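Local coordinates for ferredoxin-NADP reductase (Neisseria gonorrhoeae MIA_2011_03-10, PDB 5TR9), which probably passes electrons between NADP(H) and ferredoxin through its bound flavin-adenine dinucleotide, at residues L126-G131 / I154-F159; M230-P235 / M262-F267; E161-N166 / P189-A194. One frame throughout, in Å; residues are numbered along the deposited sequence.

Interaction 1 (L126-G131 / I154-F159). With FAD (flavin-adenine dinucleotide), chain C.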
loop_
_atom_site.group_PDB
_atom_site.type_symbol
_atom_site.label_atom_id
_atom_site.label_comp_id
_atom_site.label_asym_id
_atom_site.label_seq_id
_atom_site.Cartn_x
_atom_site.Cartn_y
_atom_site.Cartn_z
ATOM N N LEU A 126 -6.412 1.542 5.326
ATOM C CA LEU A 126 -5.921 0.759 6.457
ATOM C C LEU A 126 -4.897 -0.235 5.932
ATOM O O LEU A 126 -5.207 -1.022 5.035
ATOM C CB LEU A 126 -7.078 0.016 7.135
ATOM C CG LEU A 126 -8.281 0.851 7.599
ATOM C CD1 LEU A 126 -9.381 -0.081 8.073
ATOM C CD2 LEU A 126 -7.858 1.797 8.725
ATOM N N CYS A 127 -3.679 -0.211 6.471
ATOM C CA CYS A 127 -2.698 -1.127 5.907
ATOM C C CYS A 127 -1.730 -1.617 6.971
ATOM O O CYS A 127 -1.591 -1.014 8.040
ATOM C CB CYS A 127 -1.916 -0.477 4.755
ATOM S SG CYS A 127 -1.027 1.032 5.208
ATOM N N THR A 128 -1.060 -2.730 6.649
ATOM C CA THR A 128 0.030 -3.264 7.460
ATOM C C THR A 128 1.262 -3.457 6.594
ATOM O O THR A 128 1.161 -3.823 5.424
ATOM C CB THR A 128 -0.303 -4.622 8.111
ATOM O OG1 THR A 128 -0.362 -5.653 7.110
ATOM C CG2 THR A 128 -1.617 -4.548 8.863
ATOM N N GLY A 129 2.431 -3.243 7.205
ATOM C CA GLY A 129 3.673 -3.640 6.559
ATOM C C GLY A 129 3.824 -3.029 5.182
ATOM O O GLY A 129 3.610 -1.829 4.985
ATOM N N SER A 130 4.184 -3.872 4.208
ATOM C CA SER A 130 4.342 -3.386 2.839
ATOM C C SER A 130 3.014 -3.055 2.167
ATOM O O SER A 130 3.026 -2.502 1.062
ATOM C CB SER A 130 5.118 -4.405 1.998
ATOM O OG SER A 130 4.502 -5.683 2.035
ATOM N N GLY A 131 1.878 -3.351 2.808
ATOM C CA GLY A 131 0.563 -2.983 2.297
ATOM C C GLY A 131 0.336 -1.489 2.157
ATOM O O GLY A 131 -0.645 -1.087 1.515
ATOM N N ILE A 154 -3.777 4.863 7.787
ATOM C CA ILE A 154 -3.396 4.216 9.039
ATOM C C ILE A 154 -2.416 3.109 8.671
ATOM O O ILE A 154 -2.788 2.160 7.965
ATOM C CB ILE A 154 -4.617 3.644 9.784
ATOM C CG1 ILE A 154 -5.609 4.729 10.235
ATOM C CG2 ILE A 154 -4.156 2.876 11.031
ATOM C CD1 ILE A 154 -6.413 5.406 9.157
ATOM N N HIS A 155 -1.156 3.225 9.124
ATOM C CA HIS A 155 -0.123 2.230 8.804
ATOM C C HIS A 155 0.282 1.481 10.069
ATOM O O HIS A 155 0.914 2.060 10.963
ATOM C CB HIS A 155 1.103 2.880 8.158
ATOM C CG HIS A 155 2.102 1.885 7.636
ATOM N ND1 HIS A 155 3.449 2.172 7.525
ATOM C CD2 HIS A 155 1.947 0.613 7.193
ATOM C CE1 HIS A 155 4.076 1.122 7.019
ATOM N NE2 HIS A 155 3.188 0.161 6.813
ATOM N N SER A 156 -0.059 0.198 10.120
ATOM C CA SER A 156 0.292 -0.688 11.231
ATOM C C SER A 156 1.559 -1.472 10.908
ATOM O O SER A 156 1.661 -2.087 9.841
ATOM C CB SER A 156 -0.864 -1.649 11.518
ATOM O OG SER A 156 -0.489 -2.698 12.404
ATOM N N VAL A 157 2.509 -1.474 11.846
ATOM C CA VAL A 157 3.708 -2.302 11.787
ATOM C C VAL A 157 3.963 -2.810 13.200
ATOM O O VAL A 157 3.310 -2.388 14.154
ATOM C CB VAL A 157 4.936 -1.526 11.274
ATOM C CG1 VAL A 157 4.690 -0.998 9.849
ATOM C CG2 VAL A 157 5.255 -0.378 12.227
ATOM N N SER A 158 4.951 -3.696 13.343
ATOM C CA SER A 158 5.249 -4.202 14.685
ATOM C C SER A 158 6.062 -3.215 15.520
ATOM O O SER A 158 5.765 -2.998 16.704
ATOM C CB SER A 158 6.000 -5.526 14.593
ATOM O OG SER A 158 5.187 -6.551 14.031
ATOM N N PHE A 159 7.110 -2.634 14.937
ATOM C CA PHE A 159 8.057 -1.785 15.653
ATOM C C PHE A 159 8.269 -0.484 14.893
ATOM O O PHE A 159 8.165 -0.467 13.662
ATOM C CB PHE A 159 9.402 -2.508 15.833
ATOM C CG PHE A 159 9.307 -3.724 16.715
ATOM C CD1 PHE A 159 9.408 -3.598 18.092
ATOM C CD2 PHE A 159 9.049 -4.976 16.169
ATOM C CE1 PHE A 159 9.291 -4.715 18.919
ATOM C CE2 PHE A 159 8.930 -6.093 16.981
ATOM C CZ PHE A 159 9.048 -5.963 18.354
HETATM P PA FAD C . 7.803 -15.945 -0.889
HETATM O O1A FAD C . 8.145 -17.353 -1.251
HETATM O O2A FAD C . 6.946 -15.182 -1.892
HETATM O O5B FAD C . 7.040 -15.861 0.472
HETATM C C5B FAD C . 7.505 -16.569 1.638
HETATM C C4B FAD C . 6.623 -16.150 2.789
HETATM O O4B FAD C . 6.967 -14.804 3.173
HETATM C C3B FAD C . 5.137 -16.082 2.471
HETATM O O3B FAD C . 4.502 -17.348 2.613
HETATM C C2B FAD C . 4.624 -15.089 3.516
HETATM O O2B FAD C . 4.404 -15.722 4.773
HETATM C C1B FAD C . 5.813 -14.141 3.667
HETATM N N9A FAD C . 5.693 -12.877 2.955
HETATM C C8A FAD C . 5.780 -12.666 1.605
HETATM N N7A FAD C . 5.687 -11.402 1.258
HETATM C C5A FAD C . 5.547 -10.741 2.469
HETATM C C6A FAD C . 5.401 -9.379 2.789
HETATM N N6A FAD C . 5.362 -8.406 1.873
HETATM N N1A FAD C . 5.272 -9.052 4.096
HETATM C C2A FAD C . 5.310 -10.028 5.011
HETATM N N3A FAD C . 5.441 -11.345 4.827
HETATM C C4A FAD C . 5.566 -11.636 3.524
HETATM N N1 FAD C . 5.688 -7.848 -1.181
HETATM C C2 FAD C . 6.342 -6.687 -0.891
HETATM O O2 FAD C . 7.385 -6.689 -0.219
HETATM N N3 FAD C . 5.812 -5.482 -1.337
HETATM C C4 FAD C . 4.646 -5.332 -2.073
HETATM O O4 FAD C . 4.272 -4.216 -2.432
HETATM C C4X FAD C . 3.976 -6.572 -2.380
HETATM N N5 FAD C . 2.845 -6.520 -3.060
HETATM C C5X FAD C . 2.211 -7.713 -3.350
HETATM C C6 FAD C . 1.016 -7.677 -4.075
HETATM C C7 FAD C . 0.337 -8.847 -4.392
HETATM C C7M FAD C . -0.940 -8.775 -5.188
HETATM C C8 FAD C . 0.863 -10.085 -3.991
HETATM C C8M FAD C . 0.147 -11.369 -4.330
HETATM C C9 FAD C . 2.051 -10.124 -3.261
HETATM C C9A FAD C . 2.730 -8.953 -2.944
HETATM N N10 FAD C . 3.917 -8.952 -2.171
HETATM C C10 FAD C . 4.577 -7.784 -1.901
HETATM C "C1'" FAD C . 4.596 -10.204 -1.830
HETATM C "C2'" FAD C . 5.681 -10.499 -2.883
HETATM O "O2'" FAD C . 5.109 -10.870 -4.140
HETATM C "C3'" FAD C . 6.636 -11.599 -2.416
HETATM O "O3'" FAD C . 5.886 -12.709 -1.936
HETATM C "C4'" FAD C . 7.703 -11.115 -1.432
HETATM O "O4'" FAD C . 8.578 -10.210 -2.111
HETATM C "C5'" FAD C . 8.523 -12.243 -0.842
HETATM O "O5'" FAD C . 9.063 -13.040 -1.915
HETATM P P FAD C . 10.013 -14.273 -1.606
HETATM O O1P FAD C . 11.265 -13.793 -0.883
HETATM O O2P FAD C . 10.179 -15.035 -2.874
HETATM O O3P FAD C . 9.122 -15.125 -0.576
#

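Interaction 2 (M230-P235 / M262-F267). With FAD (flavin-adenine dinucleotide), chain C.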
loop_
_atom_site.group_PDB
_atom_site.type_symbol
_atom_site.label_atom_id
_atom_site.label_comp_id
_atom_site.label_asym_id
_atom_site.label_seq_id
_atom_site.Cartn_x
_atom_site.Cartn_y
_atom_site.Cartn_z
ATOM N N MET A 230 -10.356 1.339 2.348
ATOM C CA MET A 230 -9.528 0.450 1.543
ATOM C C MET A 230 -8.576 -0.265 2.487
ATOM O O MET A 230 -8.060 0.346 3.425
ATOM C CB MET A 230 -8.753 1.225 0.478
ATOM C CG MET A 230 -9.644 2.140 -0.364
ATOM S SD MET A 230 -8.710 3.047 -1.597
ATOM C CE MET A 230 -8.353 1.731 -2.773
ATOM N N ILE A 231 -8.369 -1.559 2.264
ATOM C CA ILE A 231 -7.597 -2.391 3.183
ATOM C C ILE A 231 -6.535 -3.131 2.391
ATOM O O ILE A 231 -6.859 -3.831 1.428
ATOM C CB ILE A 231 -8.474 -3.420 3.913
ATOM C CG1 ILE A 231 -9.784 -2.802 4.404
ATOM C CG2 ILE A 231 -7.677 -4.052 5.072
ATOM C CD1 ILE A 231 -10.767 -3.864 4.940
ATOM N N CYS A 232 -5.282 -3.050 2.841
ATOM C CA CYS A 232 -4.217 -3.821 2.201
ATOM C C CYS A 232 -3.199 -4.208 3.263
ATOM O O CYS A 232 -2.583 -3.336 3.874
ATOM C CB CYS A 232 -3.546 -3.031 1.066
ATOM S SG CYS A 232 -2.303 -4.014 0.154
ATOM N N GLY A 233 -3.013 -5.502 3.488
ATOM C CA GLY A 233 -2.142 -5.917 4.574
ATOM C C GLY A 233 -2.015 -7.422 4.608
ATOM O O GLY A 233 -2.377 -8.114 3.653
ATOM N N ASN A 234 -1.483 -7.937 5.721
ATOM C CA ASN A 234 -1.332 -9.381 5.801
ATOM C C ASN A 234 -2.719 -10.033 5.783
ATOM O O ASN A 234 -3.714 -9.422 6.199
ATOM C CB ASN A 234 -0.509 -9.800 7.033
ATOM C CG ASN A 234 -1.126 -9.378 8.355
ATOM O OD1 ASN A 234 -2.064 -10.010 8.845
ATOM N ND2 ASN A 234 -0.544 -8.350 8.987
ATOM N N PRO A 235 -2.824 -11.237 5.215
ATOM C CA PRO A 235 -4.145 -11.865 5.040
ATOM C C PRO A 235 -4.970 -11.915 6.310
ATOM O O PRO A 235 -6.177 -11.656 6.252
ATOM C CB PRO A 235 -3.783 -13.261 4.531
ATOM C CG PRO A 235 -2.530 -13.033 3.738
ATOM C CD PRO A 235 -1.762 -11.984 4.515
ATOM N N MET A 262 -13.052 -1.767 -0.037
ATOM C CA MET A 262 -12.218 -2.457 -1.015
ATOM C C MET A 262 -11.044 -3.077 -0.276
ATOM O O MET A 262 -10.508 -2.468 0.652
ATOM C CB MET A 262 -11.674 -1.509 -2.081
ATOM C CG MET A 262 -12.728 -0.842 -2.914
ATOM S SD MET A 262 -11.971 0.419 -3.951
ATOM C CE MET A 262 -13.451 1.114 -4.679
ATOM N N MET A 263 -10.624 -4.270 -0.697
ATOM C CA MET A 263 -9.545 -4.937 0.024
ATOM C C MET A 263 -8.699 -5.784 -0.920
ATOM O O MET A 263 -9.173 -6.268 -1.955
ATOM C CB MET A 263 -10.107 -5.798 1.156
ATOM C CG MET A 263 -11.030 -6.880 0.705
ATOM S SD MET A 263 -11.815 -7.628 2.154
ATOM C CE MET A 263 -12.787 -8.910 1.381
ATOM N N GLU A 264 -7.428 -5.943 -0.548
ATOM C CA GLU A 264 -6.485 -6.761 -1.295
ATOM C C GLU A 264 -5.443 -7.295 -0.326
ATOM O O GLU A 264 -4.875 -6.516 0.442
ATOM C CB GLU A 264 -5.827 -5.919 -2.395
ATOM C CG GLU A 264 -4.798 -6.637 -3.253
ATOM C CD GLU A 264 -4.158 -5.662 -4.238
ATOM O OE1 GLU A 264 -3.050 -5.161 -3.939
ATOM O OE2 GLU A 264 -4.774 -5.373 -5.288
ATOM N N ASN A 265 -5.198 -8.611 -0.343
ATOM C CA ASN A 265 -4.137 -9.156 0.497
ATOM C C ASN A 265 -2.795 -8.616 0.019
ATOM O O ASN A 265 -2.522 -8.583 -1.184
ATOM C CB ASN A 265 -4.116 -10.687 0.446
ATOM C CG ASN A 265 -5.252 -11.329 1.239
ATOM O OD1 ASN A 265 -5.986 -10.669 1.968
ATOM N ND2 ASN A 265 -5.381 -12.644 1.099
ATOM N N GLY A 266 -1.953 -8.195 0.968
ATOM C CA GLY A 266 -0.643 -7.644 0.632
ATOM C C GLY A 266 0.410 -8.665 0.276
ATOM O O GLY A 266 1.502 -8.298 -0.176
ATOM N N PHE A 267 0.109 -9.941 0.485
ATOM C CA PHE A 267 0.959 -11.031 0.046
ATOM C C PHE A 267 0.176 -12.331 0.194
ATOM O O PHE A 267 -0.978 -12.305 0.642
ATOM C CB PHE A 267 2.279 -11.078 0.843
ATOM C CG PHE A 267 2.108 -11.206 2.341
ATOM C CD1 PHE A 267 1.973 -12.450 2.938
ATOM C CD2 PHE A 267 2.123 -10.083 3.151
ATOM C CE1 PHE A 267 1.839 -12.577 4.311
ATOM C CE2 PHE A 267 1.995 -10.203 4.527
ATOM C CZ PHE A 267 1.852 -11.446 5.104
ATOM O OXT PHE A 267 0.682 -13.412 -0.130
HETATM P PA FAD C . 7.803 -15.945 -0.889
HETATM O O1A FAD C . 8.145 -17.353 -1.251
HETATM O O2A FAD C . 6.946 -15.182 -1.892
HETATM O O5B FAD C . 7.040 -15.861 0.472
HETATM C C5B FAD C . 7.505 -16.569 1.638
HETATM C C4B FAD C . 6.623 -16.150 2.789
HETATM O O4B FAD C . 6.967 -14.804 3.173
HETATM C C3B FAD C . 5.137 -16.082 2.471
HETATM O O3B FAD C . 4.502 -17.348 2.613
HETATM C C2B FAD C . 4.624 -15.089 3.516
HETATM O O2B FAD C . 4.404 -15.722 4.773
HETATM C C1B FAD C . 5.813 -14.141 3.667
HETATM N N9A FAD C . 5.693 -12.877 2.955
HETATM C C8A FAD C . 5.780 -12.666 1.605
HETATM N N7A FAD C . 5.687 -11.402 1.258
HETATM C C5A FAD C . 5.547 -10.741 2.469
HETATM C C6A FAD C . 5.401 -9.379 2.789
HETATM N N6A FAD C . 5.362 -8.406 1.873
HETATM N N1A FAD C . 5.272 -9.052 4.096
HETATM C C2A FAD C . 5.310 -10.028 5.011
HETATM N N3A FAD C . 5.441 -11.345 4.827
HETATM C C4A FAD C . 5.566 -11.636 3.524
HETATM N N1 FAD C . 5.688 -7.848 -1.181
HETATM C C2 FAD C . 6.342 -6.687 -0.891
HETATM O O2 FAD C . 7.385 -6.689 -0.219
HETATM N N3 FAD C . 5.812 -5.482 -1.337
HETATM C C4 FAD C . 4.646 -5.332 -2.073
HETATM O O4 FAD C . 4.272 -4.216 -2.432
HETATM C C4X FAD C . 3.976 -6.572 -2.380
HETATM N N5 FAD C . 2.845 -6.520 -3.060
HETATM C C5X FAD C . 2.211 -7.713 -3.350
HETATM C C6 FAD C . 1.016 -7.677 -4.075
HETATM C C7 FAD C . 0.337 -8.847 -4.392
HETATM C C7M FAD C . -0.940 -8.775 -5.188
HETATM C C8 FAD C . 0.863 -10.085 -3.991
HETATM C C8M FAD C . 0.147 -11.369 -4.330
HETATM C C9 FAD C . 2.051 -10.124 -3.261
HETATM C C9A FAD C . 2.730 -8.953 -2.944
HETATM N N10 FAD C . 3.917 -8.952 -2.171
HETATM C C10 FAD C . 4.577 -7.784 -1.901
HETATM C "C1'" FAD C . 4.596 -10.204 -1.830
HETATM C "C2'" FAD C . 5.681 -10.499 -2.883
HETATM O "O2'" FAD C . 5.109 -10.870 -4.140
HETATM C "C3'" FAD C . 6.636 -11.599 -2.416
HETATM O "O3'" FAD C . 5.886 -12.709 -1.936
HETATM C "C4'" FAD C . 7.703 -11.115 -1.432
HETATM O "O4'" FAD C . 8.578 -10.210 -2.111
HETATM C "C5'" FAD C . 8.523 -12.243 -0.842
HETATM O "O5'" FAD C . 9.063 -13.040 -1.915
HETATM P P FAD C . 10.013 -14.273 -1.606
HETATM O O1P FAD C . 11.265 -13.793 -0.883
HETATM O O2P FAD C . 10.179 -15.035 -2.874
HETATM O O3P FAD C . 9.122 -15.125 -0.576
HETATM O O HOH W 1 -7.560 -11.996 3.818
#

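Interaction 3 (E161-N166 / P189-A194)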
loop_
_atom_site.group_PDB
_atom_site.type_symbol
_atom_site.label_atom_id
_atom_site.label_comp_id
_atom_site.label_asym_id
_atom_site.label_seq_id
_atom_site.Cartn_x
_atom_site.Cartn_y
_atom_site.Cartn_z
ATOM N N GLU A 161 10.745 1.238 13.919
ATOM C CA GLU A 161 11.752 1.243 12.863
ATOM C C GLU A 161 11.153 0.910 11.504
ATOM O O GLU A 161 11.740 1.273 10.476
ATOM C CB GLU A 161 12.870 0.247 13.180
ATOM C CG GLU A 161 13.789 0.636 14.322
ATOM C CD GLU A 161 13.242 0.269 15.692
ATOM O OE1 GLU A 161 12.071 -0.146 15.793
ATOM O OE2 GLU A 161 14.003 0.401 16.674
ATOM N N GLU A 162 10.025 0.193 11.476
ATOM C CA GLU A 162 9.371 -0.198 10.235
ATOM C C GLU A 162 8.515 0.912 9.640
ATOM O O GLU A 162 8.007 0.746 8.526
ATOM C CB GLU A 162 8.530 -1.455 10.472
ATOM C CG GLU A 162 9.416 -2.652 10.812
ATOM C CD GLU A 162 8.669 -3.860 11.341
ATOM O OE1 GLU A 162 7.889 -3.724 12.305
ATOM O OE2 GLU A 162 8.908 -4.969 10.815
ATOM N N LEU A 163 8.350 2.033 10.345
ATOM C CA LEU A 163 7.564 3.162 9.836
ATOM C C LEU A 163 8.459 4.022 8.943
ATOM O O LEU A 163 8.821 5.157 9.266
ATOM C CB LEU A 163 6.991 3.973 10.993
ATOM C CG LEU A 163 5.989 3.282 11.933
ATOM C CD1 LEU A 163 5.763 4.118 13.192
ATOM C CD2 LEU A 163 4.673 3.005 11.220
ATOM N N ILE A 164 8.848 3.448 7.798
ATOM C CA ILE A 164 9.899 4.085 7.008
ATOM C C ILE A 164 9.398 5.262 6.184
ATOM O O ILE A 164 10.221 5.987 5.606
ATOM C CB ILE A 164 10.612 3.060 6.102
ATOM C CG1 ILE A 164 9.650 2.438 5.097
ATOM C CG2 ILE A 164 11.309 1.964 6.948
ATOM C CD1 ILE A 164 10.378 1.765 3.932
ATOM N N PHE A 165 8.088 5.492 6.140
ATOM C CA PHE A 165 7.519 6.661 5.478
ATOM C C PHE A 165 6.988 7.675 6.481
ATOM O O PHE A 165 6.334 8.644 6.083
ATOM C CB PHE A 165 6.416 6.222 4.508
ATOM C CG PHE A 165 6.875 5.177 3.530
ATOM C CD1 PHE A 165 7.671 5.527 2.447
ATOM C CD2 PHE A 165 6.551 3.843 3.719
ATOM C CE1 PHE A 165 8.128 4.566 1.551
ATOM C CE2 PHE A 165 7.017 2.868 2.833
ATOM C CZ PHE A 165 7.799 3.234 1.748
ATOM N N ASN A 166 7.280 7.478 7.770
ATOM C CA ASN A 166 6.650 8.262 8.828
ATOM C C ASN A 166 6.980 9.743 8.710
ATOM O O ASN A 166 6.088 10.593 8.800
ATOM C CB ASN A 166 7.092 7.729 10.190
ATOM C CG ASN A 166 6.603 8.588 11.331
ATOM O OD1 ASN A 166 5.458 8.470 11.756
ATOM N ND2 ASN A 166 7.471 9.458 11.835
ATOM N N PRO A 189 0.265 6.474 12.522
ATOM C CA PRO A 189 1.099 5.275 12.640
ATOM C C PRO A 189 0.632 4.423 13.809
ATOM O O PRO A 189 0.218 4.939 14.850
ATOM C CB PRO A 189 2.502 5.844 12.887
ATOM C CG PRO A 189 2.262 7.151 13.578
ATOM C CD PRO A 189 0.928 7.680 13.058
ATOM N N VAL A 190 0.704 3.109 13.627
ATOM C CA VAL A 190 0.324 2.135 14.647
ATOM C C VAL A 190 1.488 1.169 14.817
ATOM O O VAL A 190 1.966 0.607 13.832
ATOM C CB VAL A 190 -0.949 1.366 14.246
ATOM C CG1 VAL A 190 -1.226 0.240 15.220
ATOM C CG2 VAL A 190 -2.148 2.297 14.173
ATOM N N THR A 191 1.966 0.985 16.049
ATOM C CA THR A 191 2.987 -0.035 16.292
ATOM C C THR A 191 2.403 -1.078 17.237
ATOM O O THR A 191 2.109 -0.772 18.398
ATOM C CB THR A 191 4.279 0.579 16.839
ATOM O OG1 THR A 191 4.015 1.364 18.006
ATOM C CG2 THR A 191 4.919 1.478 15.776
ATOM N N THR A 192 2.234 -2.306 16.737
ATOM C CA THR A 192 1.490 -3.303 17.503
ATOM C C THR A 192 2.303 -3.957 18.614
ATOM O O THR A 192 1.709 -4.498 19.558
ATOM C CB THR A 192 0.950 -4.388 16.577
ATOM O OG1 THR A 192 2.046 -5.115 16.002
ATOM C CG2 THR A 192 0.110 -3.761 15.473
ATOM N N ARG A 193 3.635 -3.945 18.530
ATOM C CA ARG A 193 4.461 -4.665 19.496
ATOM C C ARG A 193 5.415 -3.753 20.248
ATOM O O ARG A 193 6.297 -4.246 20.965
ATOM C CB ARG A 193 5.242 -5.781 18.797
ATOM C CG ARG A 193 4.336 -6.724 18.002
ATOM C CD ARG A 193 5.053 -7.994 17.593
ATOM N NE ARG A 193 5.428 -8.856 18.721
ATOM C CZ ARG A 193 4.632 -9.766 19.282
ATOM N NH1 ARG A 193 5.085 -10.528 20.272
ATOM N NH2 ARG A 193 3.382 -9.919 18.858
ATOM N N ALA A 194 5.241 -2.441 20.136
ATOM C CA ALA A 194 6.139 -1.494 20.770
ATOM C C ALA A 194 5.362 -0.229 21.074
ATOM O O ALA A 194 4.344 0.059 20.447
ATOM C CB ALA A 194 7.350 -1.184 19.881
#

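Interaction 1 (L126-G131 / I154-F159)
At the C-terminal ends of two inner strands of the parallel sheet in the NAD-binding domain, beside the FAD pocket, Leu-126, Cys-127 and Thr-128 pair in parallel with Ile-154, His-155 and Ser-156. The ladder alternates direction: Cys-127 N donates to Ile-154 O (2.9 Å), Ser-156 N to Cys-127 O in an almost straight bond (175° at the hydrogen), and Gly-129 N to Ser-156 O (3.0 Å). Thr-128 CA brings its hydrogen onto that last carbonyl as well, at 3.1 Å, so Ser-156 O receives both. The His-155 side chain adds a further link. It points to the same sheet face as Cys-127; its CG is anti to the backbone N (chi1 -172°), beside the carbonyl carbon, and NE2 donates to Gly-129 O at 2.7 Å, in the carbonyl plane and on a lone pair. Cys-127 SG approaches this ring obliquely, 3.6 Å from His-155 CD2, while Val-157 CG1 sits above one face near the rim. In this Rossmann-like sheet, strand 122-128 is followed by the glycine-containing turn that carries Ser-130, whose OG accepts a hydrogen bond from FAD N6A at 2.9 Å; the imidazole thus ties the same turn to the neighbouring strand. Gly-131 N closes the turn on Thr-128 O. On the other sheet face, Leu-126 and Ile-154 lie side by side and point the same way, CD2 of Leu-126 being 3.9 Å from CB of Ile-154. Leu-209 and Met-237 also touch Leu-126 there, and Thr-128 OG1 is hydrogen-bonded to the backbone N of Asn-234.

Interaction 2 (M230-P235 / M262-F267)
Phe-267, the C-terminal residue, packs between Pro-235 and the FAD adenine at the end of a beta-alpha-beta unit made of strand 227-233, helix 235-247 and strand 261-265. Its CG stands between the backbone N and the carbonyl carbon (chi1 57°) and lies 3.5 Å from FAD C5A. One face of the ring is covered by the adenine, with FAD C4A over the ring centre and Phe-267 CE2 only 3.4 Å from FAD C2A. Over the opposite face, Pro-235 CD makes a CH-pi contact 3.9 Å from the ring centroid; the two side chains cross at about a right angle. Asn-234 CB meets the ring obliquely at CZ. Asn-234 is the N-cap of helix 235-247, its OD1 accepting from the backbone N of Met-237, so the helix start itself lines the aromatic ring. Asn-265 also crosses Pro-235 at about a right angle, its ND2 against CB of the proline.

Farther back the strands run parallel. Ile-231 N donates to Met-262 O, and Glu-264 N to Ile-231 O at 2.9 Å. Met-230 and Met-262 lie side by side on one sheet face, CE of the first against SD of the second at 4.0 Å; on the other face, beneath helix 235-247, Ile-231 and Met-263 meet CB to CB. Past these pairs Gly-233 N is buried with no partner, whereas Gly-233 O receives Gly-266 N at 2.7 Å. Next to this bond, Gly-266 O comes within 3.1 Å of FAD C9A. Away from the ring, one water donates to both Pro-235 O and Asn-265 OD1, at 2.8 Å each.

Interaction 3 (E161-N166 / P189-A194)
Leu-163 reaches across to strand 185-191 with both methyls. CD1 packs 3.7 Å from Pro-189 CB and 3.8 Å from Thr-191 CG2, bridging two residues of that strand, while CD2 lies 3.9 Å from the same Pro-189 CB. The leucine crosses both partners at about a right angle. Beside it, Asn-166 OD1 lies 3.9 Å from Pro-189 CG, so the proline ring is touched both from the loop and from the first residue of helix 166-173. All these contacts are van der Waals. Leu-163 is presented by an inverse gamma turn centred on it, and it opens a type I beta turn closed by Asn-166 N on Leu-163 O (3.2 Å). Thr-191 is steadied from its other branch: OG1 donates to Ala-194 O at 2.8 Å, from above the carbonyl plane, and is also hydrogen-bonded to Asn-196 ND2. Val-157, on the neighbouring strand, touches both Leu-163 and Thr-191. Plain packing thus seats the connection from strand 150-157 to helix 166-173 against the next parallel strand, within a beta-alpha-beta crossover of the Rossmann-like NAD-binding domain.

In the fold
From the N terminus, the antiparallel FAD-binding sheet comes first and all three contacts follow it, in the parallel sheet. Interaction 1 closes the loop from strand 122-128 through two helices to strand 150-157. Interaction 3 then closes the next crossover, from the connection after strand 150-157 to strand 185-191, and interaction 2 the last, through helix 235-247 to the C terminus. They follow in series, neither nested nor crossed. Interaction 1 is the central link: strand 122-128 pairs with 227-233 of interaction 2, and strand 150-157 with 185-191 of interaction 3. Interactions 1 and 2 both touch FAD; interactions 2 and 3 lie with centres about 18 Å apart.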